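Local coordinates for probable fumarate reductase Ifc3 (Shewanella frigidimarina, PDB 1QO8), which catalyses in vitro the essentially one-way reduction of fumarate to succinate, using one FAD and four covalently bound haems c per subunit, at residues V150-P154 with T335-D339; W101-D106 with H290-Y296; H499-V505 with E529-H535. All coordinates share one frame; numbering follows the deposited sequence.

Contact 1 of 3, residues V150-P154 with T335-D339. With FAD (flavin-adenine dinucleotide), chain G.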
loop_
_atom_site.group_PDB
_atom_site.type_symbol
_atom_site.label_atom_id
_atom_site.label_comp_id
_atom_site.label_asym_id
_atom_site.label_seq_id
_atom_site.Cartn_x
_atom_site.Cartn_y
_atom_site.Cartn_z
ATOM N N VAL A 150 9.803 3.739 25.505
ATOM C CA VAL A 150 8.415 4.055 25.824
ATOM C C VAL A 150 7.438 2.995 25.296
ATOM O O VAL A 150 7.674 2.402 24.234
ATOM C CB VAL A 150 7.952 5.415 25.263
ATOM C CG1 VAL A 150 8.795 6.596 25.797
ATOM C CG2 VAL A 150 8.079 5.489 23.737
ATOM N N ASP A 151 6.287 2.785 26.006
ATOM C CA ASP A 151 5.340 1.844 25.390
ATOM C C ASP A 151 3.968 2.413 25.633
ATOM O O ASP A 151 3.751 2.821 26.761
ATOM C CB ASP A 151 5.451 0.418 25.989
ATOM C CG ASP A 151 4.624 -0.577 25.170
ATOM O OD1 ASP A 151 3.401 -0.550 25.217
ATOM O OD2 ASP A 151 5.298 -1.397 24.481
ATOM N N LYS A 152 3.021 2.352 24.680
ATOM C CA LYS A 152 1.713 2.958 24.948
ATOM C C LYS A 152 0.814 2.090 25.816
ATOM O O LYS A 152 -0.295 2.569 26.134
ATOM C CB LYS A 152 1.001 3.263 23.618
ATOM C CG LYS A 152 0.648 1.898 22.884
ATOM C CD LYS A 152 -0.074 2.208 21.565
ATOM C CE LYS A 152 -0.138 0.881 20.641
ATOM N NZ LYS A 152 -1.253 1.247 19.657
ATOM N N ALA A 153 1.191 0.826 25.984
ATOM C CA ALA A 153 0.265 -0.098 26.662
ATOM C C ALA A 153 0.492 -0.051 28.195
ATOM O O ALA A 153 1.543 0.428 28.652
ATOM C CB ALA A 153 0.583 -1.526 26.173
ATOM N N PRO A 154 -0.397 -0.687 28.922
ATOM C CA PRO A 154 -0.394 -0.814 30.364
ATOM C C PRO A 154 0.828 -1.542 30.946
ATOM O O PRO A 154 1.295 -1.445 32.056
ATOM C CB PRO A 154 -1.651 -1.614 30.667
ATOM C CG PRO A 154 -2.489 -1.641 29.444
ATOM C CD PRO A 154 -1.770 -0.953 28.331
ATOM N N THR A 335 -2.343 -3.957 20.989
ATOM C CA THR A 335 -1.316 -2.977 20.742
ATOM C C THR A 335 -0.902 -2.849 19.282
ATOM O O THR A 335 -0.292 -1.824 18.906
ATOM C CB THR A 335 -0.035 -3.360 21.539
ATOM O OG1 THR A 335 0.320 -4.661 21.093
ATOM C CG2 THR A 335 -0.292 -3.322 23.034
ATOM N N ALA A 336 -1.387 -3.769 18.373
ATOM C CA ALA A 336 -0.710 -3.891 17.084
ATOM C C ALA A 336 -1.520 -3.105 16.040
ATOM O O ALA A 336 -2.082 -3.678 15.102
ATOM C CB ALA A 336 -0.502 -5.347 16.579
ATOM N N THR A 337 -1.419 -1.757 16.144
ATOM C CA THR A 337 -2.255 -0.870 15.395
ATOM C C THR A 337 -1.512 -0.083 14.312
ATOM O O THR A 337 -2.159 0.840 13.781
ATOM C CB THR A 337 -3.190 0.002 16.212
ATOM O OG1 THR A 337 -2.438 0.907 17.027
ATOM C CG2 THR A 337 -4.165 -0.932 17.029
ATOM N N GLY A 338 -0.289 -0.496 14.011
ATOM C CA GLY A 338 0.385 0.027 12.804
ATOM C C GLY A 338 0.934 1.470 13.030
ATOM O O GLY A 338 1.325 2.105 12.033
ATOM N N ASP A 339 1.060 1.917 14.304
ATOM C CA ASP A 339 1.345 3.328 14.531
ATOM C C ASP A 339 2.678 3.681 13.890
ATOM O O ASP A 339 2.918 4.810 13.417
ATOM C CB ASP A 339 1.448 3.627 16.037
ATOM C CG ASP A 339 0.187 3.543 16.810
ATOM O OD1 ASP A 339 -0.916 3.521 16.221
ATOM O OD2 ASP A 339 0.206 3.542 18.071
HETATM P PA FAD G . 5.573 -6.328 19.436
HETATM O O1A FAD G . 6.032 -7.448 20.319
HETATM O O2A FAD G . 4.272 -6.213 19.077
HETATM O O5B FAD G . 5.660 -5.107 20.421
HETATM C C5B FAD G . 5.488 -3.697 19.981
HETATM C C4B FAD G . 5.409 -2.777 21.300
HETATM O O4B FAD G . 5.239 -1.386 20.736
HETATM C C3B FAD G . 4.069 -3.008 22.074
HETATM O O3B FAD G . 4.108 -3.425 23.364
HETATM C C2B FAD G . 3.139 -1.816 21.642
HETATM O O2B FAD G . 2.189 -1.385 22.648
HETATM C C1B FAD G . 4.163 -0.749 21.532
HETATM N N9A FAD G . 3.750 0.360 20.662
HETATM C C8A FAD G . 3.015 0.313 19.503
HETATM N N7A FAD G . 2.730 1.502 19.049
HETATM C C5A FAD G . 3.304 2.399 19.945
HETATM C C6A FAD G . 3.275 3.854 20.056
HETATM N N6A FAD G . 2.681 4.641 19.202
HETATM N N1A FAD G . 3.995 4.350 21.093
HETATM C C2A FAD G . 4.569 3.566 22.067
HETATM N N3A FAD G . 4.623 2.215 22.051
HETATM C C4A FAD G . 3.949 1.713 20.982
HETATM N N1 FAD G . 6.790 -15.424 15.457
HETATM C C2 FAD G . 7.789 -16.259 15.559
HETATM O O2 FAD G . 8.825 -16.234 14.980
HETATM N N3 FAD G . 7.761 -17.380 16.444
HETATM C C4 FAD G . 6.601 -17.514 17.199
HETATM O O4 FAD G . 6.485 -18.458 17.928
HETATM C C4X FAD G . 5.475 -16.601 17.015
HETATM N N5 FAD G . 4.338 -16.784 17.704
HETATM C C5X FAD G . 3.317 -15.901 17.605
HETATM C C6 FAD G . 2.164 -16.143 18.365
HETATM C C7 FAD G . 1.113 -15.261 18.294
HETATM C C7M FAD G . -0.150 -15.446 19.074
HETATM C C8 FAD G . 1.253 -14.090 17.465
HETATM C C8M FAD G . 0.142 -13.085 17.436
HETATM C C9 FAD G . 2.391 -13.835 16.745
HETATM C C9A FAD G . 3.449 -14.712 16.787
HETATM N N10 FAD G . 4.653 -14.577 16.068
HETATM C C10 FAD G . 5.650 -15.470 16.152
HETATM C "C1'" FAD G . 5.030 -13.242 15.504
HETATM C "C2'" FAD G . 6.068 -12.545 16.446
HETATM O "O2'" FAD G . 5.526 -12.884 17.766
HETATM C "C3'" FAD G . 5.796 -11.027 16.303
HETATM O "O3'" FAD G . 5.987 -10.604 14.946
HETATM C "C4'" FAD G . 7.025 -10.295 16.939
HETATM O "O4'" FAD G . 6.916 -10.615 18.359
HETATM C "C5'" FAD G . 6.736 -8.759 16.781
HETATM O "O5'" FAD G . 7.753 -8.111 17.775
HETATM P P FAD G . 7.948 -6.586 17.869
HETATM O O1P FAD G . 9.039 -6.412 18.900
HETATM O O2P FAD G . 8.135 -6.194 16.544
HETATM O O3P FAD G . 6.631 -6.103 18.232
#

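Contact 2 of 3, residues W101-D106 with H290-Y296. With HEM (protoporphyrin IX containing Fe), chain F.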
loop_
_atom_site.group_PDB
_atom_site.type_symbol
_atom_site.label_atom_id
_atom_site.label_comp_id
_atom_site.label_asym_id
_atom_site.label_seq_id
_atom_site.Cartn_x
_atom_site.Cartn_y
_atom_site.Cartn_z
ATOM N N TRP A 101 -8.007 6.238 27.991
ATOM C CA TRP A 101 -7.280 7.519 27.960
ATOM C C TRP A 101 -6.777 7.759 26.541
ATOM O O TRP A 101 -6.457 8.882 26.162
ATOM C CB TRP A 101 -6.076 7.365 28.870
ATOM C CG TRP A 101 -4.967 6.430 28.472
ATOM C CD1 TRP A 101 -4.853 5.125 28.879
ATOM C CD2 TRP A 101 -3.794 6.733 27.693
ATOM N NE1 TRP A 101 -3.710 4.614 28.324
ATOM C CE2 TRP A 101 -3.004 5.552 27.648
ATOM C CE3 TRP A 101 -3.349 7.874 26.992
ATOM C CZ2 TRP A 101 -1.812 5.455 26.942
ATOM C CZ3 TRP A 101 -2.127 7.804 26.317
ATOM C CH2 TRP A 101 -1.394 6.573 26.265
ATOM N N ASP A 102 -6.467 6.668 25.847
ATOM C CA ASP A 102 -5.818 6.766 24.553
ATOM C C ASP A 102 -6.870 6.918 23.451
ATOM O O ASP A 102 -7.392 5.985 22.859
ATOM C CB ASP A 102 -4.882 5.585 24.358
ATOM C CG ASP A 102 -4.185 5.661 23.011
ATOM O OD1 ASP A 102 -4.427 6.629 22.259
ATOM O OD2 ASP A 102 -3.418 4.708 22.739
ATOM N N ASP A 103 -7.264 8.137 23.188
ATOM C CA ASP A 103 -8.405 8.514 22.373
ATOM C C ASP A 103 -7.988 8.962 20.986
ATOM O O ASP A 103 -8.711 9.728 20.356
ATOM C CB ASP A 103 -9.182 9.655 23.049
ATOM C CG ASP A 103 -8.360 10.792 23.643
ATOM O OD1 ASP A 103 -7.116 10.902 23.473
ATOM O OD2 ASP A 103 -9.005 11.651 24.305
ATOM N N GLY A 104 -6.902 8.483 20.415
ATOM C CA GLY A 104 -6.452 8.979 19.120
ATOM C C GLY A 104 -5.447 10.126 19.286
ATOM O O GLY A 104 -4.687 10.134 20.255
ATOM N N TRP A 105 -5.424 11.050 18.353
ATOM C CA TRP A 105 -4.312 12.006 18.229
ATOM C C TRP A 105 -4.928 13.399 18.326
ATOM O O TRP A 105 -5.991 13.680 17.749
ATOM C CB TRP A 105 -3.538 11.686 16.949
ATOM C CG TRP A 105 -3.775 12.582 15.774
ATOM C CD1 TRP A 105 -4.971 13.006 15.259
ATOM C CD2 TRP A 105 -2.774 13.182 14.927
ATOM N NE1 TRP A 105 -4.779 13.835 14.189
ATOM C CE2 TRP A 105 -3.437 13.971 13.961
ATOM C CE3 TRP A 105 -1.374 13.131 14.896
ATOM C CZ2 TRP A 105 -2.762 14.705 12.987
ATOM C CZ3 TRP A 105 -0.705 13.863 13.932
ATOM C CH2 TRP A 105 -1.396 14.646 12.995
ATOM N N ASP A 106 -4.386 14.306 19.126
ATOM C CA ASP A 106 -4.936 15.681 19.118
ATOM C C ASP A 106 -3.916 16.586 18.435
ATOM O O ASP A 106 -2.900 16.953 19.024
ATOM C CB ASP A 106 -5.336 16.124 20.499
ATOM C CG ASP A 106 -5.980 17.499 20.476
ATOM O OD1 ASP A 106 -5.390 18.490 20.017
ATOM O OD2 ASP A 106 -7.134 17.615 20.933
ATOM N N HIS A 290 2.032 11.227 23.797
ATOM C CA HIS A 290 0.854 11.382 24.613
ATOM C C HIS A 290 0.888 10.416 25.789
ATOM O O HIS A 290 0.722 9.212 25.599
ATOM C CB HIS A 290 -0.385 11.211 23.746
ATOM C CG HIS A 290 -1.621 11.362 24.567
ATOM N ND1 HIS A 290 -2.794 10.903 24.103
ATOM C CD2 HIS A 290 -1.881 11.897 25.783
ATOM C CE1 HIS A 290 -3.763 11.123 24.989
ATOM N NE2 HIS A 290 -3.228 11.751 25.998
ATOM N N GLY A 291 1.178 10.986 26.967
ATOM C CA GLY A 291 1.253 10.246 28.207
ATOM C C GLY A 291 -0.126 10.337 28.809
ATOM O O GLY A 291 -0.760 11.421 28.731
ATOM N N LYS A 292 -0.539 9.224 29.432
ATOM C CA LYS A 292 -1.896 9.194 29.991
ATOM C C LYS A 292 -2.115 10.315 31.018
ATOM O O LYS A 292 -3.260 10.730 31.182
ATOM C CB LYS A 292 -2.002 7.825 30.710
ATOM C CG LYS A 292 -3.256 7.644 31.576
ATOM C CD LYS A 292 -3.274 6.193 32.116
ATOM C CE LYS A 292 -4.607 5.895 32.850
ATOM N NZ LYS A 292 -4.368 4.532 33.517
ATOM N N HIS A 293 -1.139 10.545 31.862
ATOM C CA HIS A 293 -1.390 11.509 32.979
ATOM C C HIS A 293 -0.825 12.879 32.612
ATOM O O HIS A 293 -1.367 13.924 32.818
ATOM C CB HIS A 293 -0.685 10.970 34.272
ATOM C CG HIS A 293 -1.569 9.803 34.691
ATOM N ND1 HIS A 293 -1.160 8.485 34.809
ATOM C CD2 HIS A 293 -2.876 9.797 34.970
ATOM C CE1 HIS A 293 -2.198 7.752 35.171
ATOM N NE2 HIS A 293 -3.261 8.527 35.246
ATOM N N THR A 294 0.339 12.829 31.970
ATOM C CA THR A 294 1.073 14.075 31.740
ATOM C C THR A 294 0.607 14.769 30.469
ATOM O O THR A 294 0.801 15.952 30.346
ATOM C CB THR A 294 2.556 13.734 31.673
ATOM O OG1 THR A 294 2.889 13.105 30.477
ATOM C CG2 THR A 294 2.931 12.852 32.834
ATOM N N GLY A 295 -0.036 14.053 29.538
ATOM C CA GLY A 295 -0.530 14.722 28.336
ATOM C C GLY A 295 0.559 14.674 27.284
ATOM O O GLY A 295 1.479 13.821 27.316
ATOM N N TYR A 296 0.536 15.650 26.388
ATOM C CA TYR A 296 1.400 15.672 25.222
ATOM C C TYR A 296 2.662 16.412 25.523
ATOM O O TYR A 296 2.594 17.529 26.081
ATOM C CB TYR A 296 0.733 16.319 24.019
ATOM C CG TYR A 296 -0.442 15.532 23.458
ATOM C CD1 TYR A 296 -1.692 15.557 24.066
ATOM C CD2 TYR A 296 -0.283 14.759 22.323
ATOM C CE1 TYR A 296 -2.725 14.835 23.511
ATOM C CE2 TYR A 296 -1.326 14.051 21.763
ATOM C CZ TYR A 296 -2.527 14.073 22.364
ATOM O OH TYR A 296 -3.585 13.382 21.842
HETATM C CHA HEM F . -5.356 8.702 39.383
HETATM C CHB HEM F . -7.021 11.791 42.791
HETATM C CHC HEM F . -6.898 8.342 46.189
HETATM C CHD HEM F . -5.288 5.256 42.808
HETATM C C1A HEM F . -5.779 9.833 40.066
HETATM C C2A HEM F . -5.816 11.151 39.457
HETATM C C3A HEM F . -6.300 11.962 40.396
HETATM C C4A HEM F . -6.570 11.212 41.589
HETATM C CMA HEM F . -6.589 13.471 40.324
HETATM C CAA HEM F . -5.380 11.505 38.010
HETATM C CBA HEM F . -6.157 11.211 36.759
HETATM C CGA HEM F . -5.883 11.798 35.393
HETATM O O1A HEM F . -6.953 12.170 34.767
HETATM O O2A HEM F . -4.728 11.900 34.868
HETATM C C1B HEM F . -7.238 11.105 43.962
HETATM C C2B HEM F . -7.940 11.598 45.144
HETATM C C3B HEM F . -7.954 10.632 46.070
HETATM C C4B HEM F . -7.198 9.528 45.521
HETATM C CMB HEM F . -8.611 12.990 45.213
HETATM C CAB HEM F . -8.660 10.599 47.426
HETATM C CBB HEM F . -9.862 11.068 47.837
HETATM C C1C HEM F . -6.385 7.209 45.575
HETATM C C2C HEM F . -6.095 5.945 46.219
HETATM C C3C HEM F . -5.703 5.116 45.295
HETATM C C4C HEM F . -5.676 5.796 44.028
HETATM C CMC HEM F . -6.272 5.693 47.738
HETATM C CAC HEM F . -5.379 3.587 45.339
HETATM C CBC HEM F . -6.178 2.752 46.050
HETATM C C1D HEM F . -5.190 5.872 41.580
HETATM C C2D HEM F . -4.766 5.291 40.333
HETATM C C3D HEM F . -4.816 6.238 39.413
HETATM C C4D HEM F . -5.243 7.491 40.048
HETATM C CMD HEM F . -4.378 3.787 40.212
HETATM C CAD HEM F . -4.555 6.197 37.881
HETATM C CBD HEM F . -5.954 6.123 37.185
HETATM C CGD HEM F . -6.912 5.084 37.737
HETATM O O1D HEM F . -6.430 3.924 37.920
HETATM O O2D HEM F . -8.105 5.363 37.999
HETATM N NA HEM F . -6.170 9.903 41.400
HETATM N NB HEM F . -6.824 9.837 44.230
HETATM N NC HEM F . -6.078 7.107 44.224
HETATM N ND HEM F . -5.462 7.196 41.368
HETATM FE FE HEM F . -6.197 8.461 42.808
HETATM O O HOH W 1 -5.828 11.027 27.848
HETATM O O HOH W 2 -3.424 9.064 22.127
#

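Contact 3 of 3, residues H499-V505 with E529-H535. With FAD (flavin-adenine dinucleotide), chain G.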
loop_
_atom_site.group_PDB
_atom_site.type_symbol
_atom_site.label_atom_id
_atom_site.label_comp_id
_atom_site.label_asym_id
_atom_site.label_seq_id
_atom_site.Cartn_x
_atom_site.Cartn_y
_atom_site.Cartn_z
ATOM N N HIS A 499 -2.761 -12.370 11.652
ATOM C CA HIS A 499 -1.739 -12.871 12.499
ATOM C C HIS A 499 -0.466 -12.112 12.324
ATOM O O HIS A 499 0.156 -11.962 13.385
ATOM C CB HIS A 499 -1.518 -14.399 12.066
ATOM C CG HIS A 499 -0.517 -15.034 12.981
ATOM N ND1 HIS A 499 -0.911 -15.285 14.285
ATOM C CD2 HIS A 499 0.742 -15.474 12.862
ATOM C CE1 HIS A 499 0.116 -15.853 14.963
ATOM N NE2 HIS A 499 1.127 -15.913 14.131
ATOM N N HIS A 500 -0.022 -11.671 11.152
ATOM C CA HIS A 500 1.337 -11.083 11.198
ATOM C C HIS A 500 1.299 -10.157 9.979
ATOM O O HIS A 500 0.803 -10.562 8.926
ATOM C CB HIS A 500 2.443 -12.086 11.062
ATOM C CG HIS A 500 3.843 -11.498 11.106
ATOM N ND1 HIS A 500 4.525 -11.312 12.241
ATOM C CD2 HIS A 500 4.635 -11.030 10.049
ATOM C CE1 HIS A 500 5.761 -10.818 11.977
ATOM N NE2 HIS A 500 5.823 -10.582 10.681
ATOM N N THR A 501 1.826 -8.932 10.066
ATOM C CA THR A 501 1.971 -8.143 8.851
ATOM C C THR A 501 3.406 -8.057 8.406
ATOM O O THR A 501 4.164 -7.298 8.996
ATOM C CB THR A 501 1.396 -6.711 9.096
ATOM O OG1 THR A 501 2.039 -6.109 10.225
ATOM C CG2 THR A 501 -0.047 -6.863 9.484
ATOM N N MET A 502 3.819 -8.846 7.421
ATOM C CA MET A 502 5.148 -8.874 6.905
ATOM C C MET A 502 5.539 -7.507 6.328
ATOM O O MET A 502 6.759 -7.256 6.358
ATOM C CB MET A 502 5.338 -9.809 5.644
ATOM C CG MET A 502 5.249 -11.339 5.933
ATOM S SD MET A 502 3.686 -12.061 6.450
ATOM C CE MET A 502 2.629 -11.939 5.009
ATOM N N GLY A 503 4.639 -6.737 5.744
ATOM C CA GLY A 503 5.083 -5.499 5.163
ATOM C C GLY A 503 5.309 -4.451 6.269
ATOM O O GLY A 503 4.832 -4.645 7.420
ATOM N N GLY A 504 6.036 -3.409 5.934
ATOM C CA GLY A 504 6.188 -2.328 6.929
ATOM C C GLY A 504 7.148 -1.275 6.329
ATOM O O GLY A 504 7.323 -1.202 5.126
ATOM N N VAL A 505 7.828 -0.616 7.192
ATOM C CA VAL A 505 8.788 0.502 6.912
ATOM C C VAL A 505 9.954 -0.083 6.194
ATOM O O VAL A 505 10.476 -1.149 6.572
ATOM C CB VAL A 505 8.964 0.991 8.346
ATOM C CG1 VAL A 505 10.328 0.783 9.005
ATOM C CG2 VAL A 505 8.190 2.233 8.607
ATOM N N GLU A 529 8.364 -6.330 13.638
ATOM C CA GLU A 529 7.301 -6.458 12.628
ATOM C C GLU A 529 6.950 -5.110 12.019
ATOM O O GLU A 529 6.184 -5.034 11.016
ATOM C CB GLU A 529 6.012 -6.980 13.278
ATOM C CG GLU A 529 4.952 -7.612 12.351
ATOM C CD GLU A 529 3.860 -8.282 13.132
ATOM O OE1 GLU A 529 4.070 -8.718 14.332
ATOM O OE2 GLU A 529 2.692 -8.344 12.666
ATOM N N VAL A 530 7.276 -3.989 12.688
ATOM C CA VAL A 530 7.073 -2.670 12.098
ATOM C C VAL A 530 7.686 -2.501 10.699
ATOM O O VAL A 530 7.282 -1.708 9.842
ATOM C CB VAL A 530 7.505 -1.526 13.025
ATOM C CG1 VAL A 530 9.003 -1.360 13.161
ATOM C CG2 VAL A 530 6.817 -0.252 12.473
ATOM N N THR A 531 8.722 -3.209 10.381
ATOM C CA THR A 531 9.592 -3.220 9.218
ATOM C C THR A 531 9.108 -4.225 8.174
ATOM O O THR A 531 8.405 -5.190 8.480
ATOM C CB THR A 531 10.901 -3.675 9.883
ATOM O OG1 THR A 531 11.784 -2.584 10.275
ATOM C CG2 THR A 531 11.473 -4.907 9.385
ATOM N N GLY A 532 9.359 -3.951 6.881
ATOM C CA GLY A 532 8.906 -4.867 5.833
ATOM C C GLY A 532 10.094 -5.517 5.186
ATOM O O GLY A 532 11.216 -5.002 5.455
ATOM N N GLY A 533 10.162 -6.539 4.360
ATOM C CA GLY A 533 11.410 -6.996 3.800
ATOM C C GLY A 533 12.109 -8.216 4.377
ATOM O O GLY A 533 12.862 -8.905 3.652
ATOM N N VAL A 534 12.092 -8.552 5.635
ATOM C CA VAL A 534 12.756 -9.733 6.189
ATOM C C VAL A 534 12.058 -11.009 5.697
ATOM O O VAL A 534 12.688 -11.963 5.338
ATOM C CB VAL A 534 12.758 -9.644 7.735
ATOM C CG1 VAL A 534 13.458 -10.920 8.273
ATOM C CG2 VAL A 534 13.566 -8.427 8.137
ATOM N N HIS A 535 10.729 -11.017 5.616
ATOM C CA HIS A 535 9.888 -12.135 5.340
ATOM C C HIS A 535 9.266 -12.180 3.945
ATOM O O HIS A 535 8.600 -13.176 3.602
ATOM C CB HIS A 535 8.725 -12.198 6.368
ATOM C CG HIS A 535 9.235 -12.203 7.770
ATOM N ND1 HIS A 535 8.969 -11.157 8.657
ATOM C CD2 HIS A 535 10.033 -13.099 8.425
ATOM C CE1 HIS A 535 9.532 -11.421 9.822
ATOM N NE2 HIS A 535 10.202 -12.575 9.691
HETATM P PA FAD G . 5.573 -6.328 19.436
HETATM O O1A FAD G . 6.032 -7.448 20.319
HETATM O O2A FAD G . 4.272 -6.213 19.077
HETATM O O5B FAD G . 5.660 -5.107 20.421
HETATM C C5B FAD G . 5.488 -3.697 19.981
HETATM C C4B FAD G . 5.409 -2.777 21.300
HETATM O O4B FAD G . 5.239 -1.386 20.736
HETATM C C3B FAD G . 4.069 -3.008 22.074
HETATM O O3B FAD G . 4.108 -3.425 23.364
HETATM C C2B FAD G . 3.139 -1.816 21.642
HETATM O O2B FAD G . 2.189 -1.385 22.648
HETATM C C1B FAD G . 4.163 -0.749 21.532
HETATM N N9A FAD G . 3.750 0.360 20.662
HETATM C C8A FAD G . 3.015 0.313 19.503
HETATM N N7A FAD G . 2.730 1.502 19.049
HETATM C C5A FAD G . 3.304 2.399 19.945
HETATM C C6A FAD G . 3.275 3.854 20.056
HETATM N N6A FAD G . 2.681 4.641 19.202
HETATM N N1A FAD G . 3.995 4.350 21.093
HETATM C C2A FAD G . 4.569 3.566 22.067
HETATM N N3A FAD G . 4.623 2.215 22.051
HETATM C C4A FAD G . 3.949 1.713 20.982
HETATM N N1 FAD G . 6.790 -15.424 15.457
HETATM C C2 FAD G . 7.789 -16.259 15.559
HETATM O O2 FAD G . 8.825 -16.234 14.980
HETATM N N3 FAD G . 7.761 -17.380 16.444
HETATM C C4 FAD G . 6.601 -17.514 17.199
HETATM O O4 FAD G . 6.485 -18.458 17.928
HETATM C C4X FAD G . 5.475 -16.601 17.015
HETATM N N5 FAD G . 4.338 -16.784 17.704
HETATM C C5X FAD G . 3.317 -15.901 17.605
HETATM C C6 FAD G . 2.164 -16.143 18.365
HETATM C C7 FAD G . 1.113 -15.261 18.294
HETATM C C7M FAD G . -0.150 -15.446 19.074
HETATM C C8 FAD G . 1.253 -14.090 17.465
HETATM C C8M FAD G . 0.142 -13.085 17.436
HETATM C C9 FAD G . 2.391 -13.835 16.745
HETATM C C9A FAD G . 3.449 -14.712 16.787
HETATM N N10 FAD G . 4.653 -14.577 16.068
HETATM C C10 FAD G . 5.650 -15.470 16.152
HETATM C "C1'" FAD G . 5.030 -13.242 15.504
HETATM C "C2'" FAD G . 6.068 -12.545 16.446
HETATM O "O2'" FAD G . 5.526 -12.884 17.766
HETATM C "C3'" FAD G . 5.796 -11.027 16.303
HETATM O "O3'" FAD G . 5.987 -10.604 14.946
HETATM C "C4'" FAD G . 7.025 -10.295 16.939
HETATM O "O4'" FAD G . 6.916 -10.615 18.359
HETATM C "C5'" FAD G . 6.736 -8.759 16.781
HETATM O "O5'" FAD G . 7.753 -8.111 17.775
HETATM P P FAD G . 7.948 -6.586 17.869
HETATM O O1P FAD G . 9.039 -6.412 18.900
HETATM O O2P FAD G . 8.135 -6.194 16.544
HETATM O O3P FAD G . 6.631 -6.103 18.232
HETATM O O HOH W 3 2.470 -10.982 14.461
HETATM O O HOH W 4 7.371 -8.338 9.692
HETATM O O HOH W 5 4.044 -3.799 9.917
HETATM O O HOH W 6 9.229 -8.397 6.828
#

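Contact 1 of 3, residues V150-P154 with T335-D339
Lys152 reaches across the adenosine half of FAD to Thr335, Thr337 and Asp339, in the dinucleotide-binding Rossmann-type fold where the acidic residue after the strand ending at Val150 binds the ribose. That residue, Asp151, takes one ribose hydroxyl on each carboxylate oxygen: FAD O3B lies 2.6 Å from OD2, and O2B bonds to OD1. On its anti lone pair OD1 also accepts from Ala153 N, an Asx turn that fixes the carboxylate's rotation. The buried, tightly packed part is here: Ala153 CB meets Thr335 CG2 at 3.7 Å, and Thr335 CG2 and CB both lie against FAD O2B. Lys152 and Thr337, on the other side, are partly exposed, yet the lysine is still held by its charge. Its chain, extended beyond CG, runs across one face of the adenine until CE stands 3.3 Å from FAD N7A. Its ammonium makes a weak hydrogen bond to Thr337 OG1 and a salt bridge of 3.1 Å to Asp339 OD2. Arg272 forms a second salt bridge with OD1 of the same carboxylate, so two cations probably hold Asp339 ionised. OD2 has a further partner in the adenine amino group, FAD N6A at 2.9 Å, whereas Lys152 NZ meets OD2 from above the carboxylate plane, 46° out of it.

Contact 2 of 3, residues W101-D106 with H290-Y296
Trp101 and His290 form a T-shaped (edge-to-face) pair where the loop leading to helix 107-115 crosses a β-hairpin, strands 284-291 and 295-301, whose turn is closed by paired backbone bonds between Gly291 and Gly295. The aromatic evidence is direct: the Trp101 six-membered ring points its edge at the His290 face, with planes at 79° and centroids 5.1 Å apart. The opposite face of His290 is taken by Tyr296 CE1, so the imidazole is sandwiched. Among aliphatic contacts, Lys292 CB makes a CH-pi contact 3.9 Å from the centroid of the indole five-membered ring. With CG anti to the backbone N (chi1 170°) and the chain extended, Lys292 crosses that face and carries its ammonium to Glu29. Asp102 CB packs on the other indole face. Replacing Trp101 with an alanine would probably strip one face of His290 and the aliphatic part of Lys292 of their cover, opening a gap between loop and hairpin. The polar links are partly water-mediated: one water joins Trp101 O to His290 NE2, and another gives hydrogens to Asp102 OD1 and Gly104 O and is also hydrogen-bonded to His290 ND1. One direct bond crosses, Asp106 N to Tyr296 OH, 3.0 Å long and bent to 131° at the hydrogen.

Contact 3 of 3, residues H499-V505 with E529-H535
Val505 and Thr531 form a single β-bridge at the end of strand 489-505, where it meets the loop between strand 524-526 and helix 543-563 in the flavoprotein part of the chain. Val505 N gives a nearly straight bond (168°) to Val530 O in the carbonyl plane, and Gly532 N returns one to Val505 O from above that carbonyl's plane. Gly504 and Gly532 approach to 3.9 Å between CA atoms; a side chain on either would run into the other backbone, so the two glycines permit this closeness. Gly532 CA also makes a CA-H...O contact of 3.3 Å with Met502 O.

At the other end, Glu529 binds FAD twice: its backbone N donates to O2P, and its OE1 accepts from FAD O3' at 2.8 Å. Its CG is anti to the backbone N (chi1 -160°) and the chain is extended, which brings it over one face of His500: CG makes a CH-pi contact with the ring, and the carboxylate stacks toward its rim, the planes only 18° apart. OE2 then accepts from Thr501 N at 2.8 Å, and a water joins OE1, His499 O and His500 ND1. The buried carboxylate is thus satisfied on both oxygens: OE1 by FAD O3' and the water, OE2 by Thr501 N. The His500 edge is turned toward the face of His535 in an offset edge-to-face pair, while Met502 CG packs on His535 CB. His499, inferred by similarity to bind fumarate and succinate, is held by Ser331, and its CE1 lies 3.3 Å from FAD C8.

How the contacts relate
Contacts 1 and 3 are buried and serve the same FAD, their centres about 16 Å apart: contact 1 grips the adenosine end, whereas contact 3 meets the pyrophosphate, the ribityl chain and the flavin ring. Contact 2 lies at the surface, about 23 Å from the centre of the chain, beside a haem. It nevertheless touches contact 1, with Trp101 CZ2 3.4 Å from Lys152 O, and Arg272 forms salt bridges with acidic residues of both. Chemistry follows place: charge and ribose hydroxyls dominate contact 1, aromatic packing and bridging waters contact 2, and close glycine backbones with a buried carboxylate contact 3.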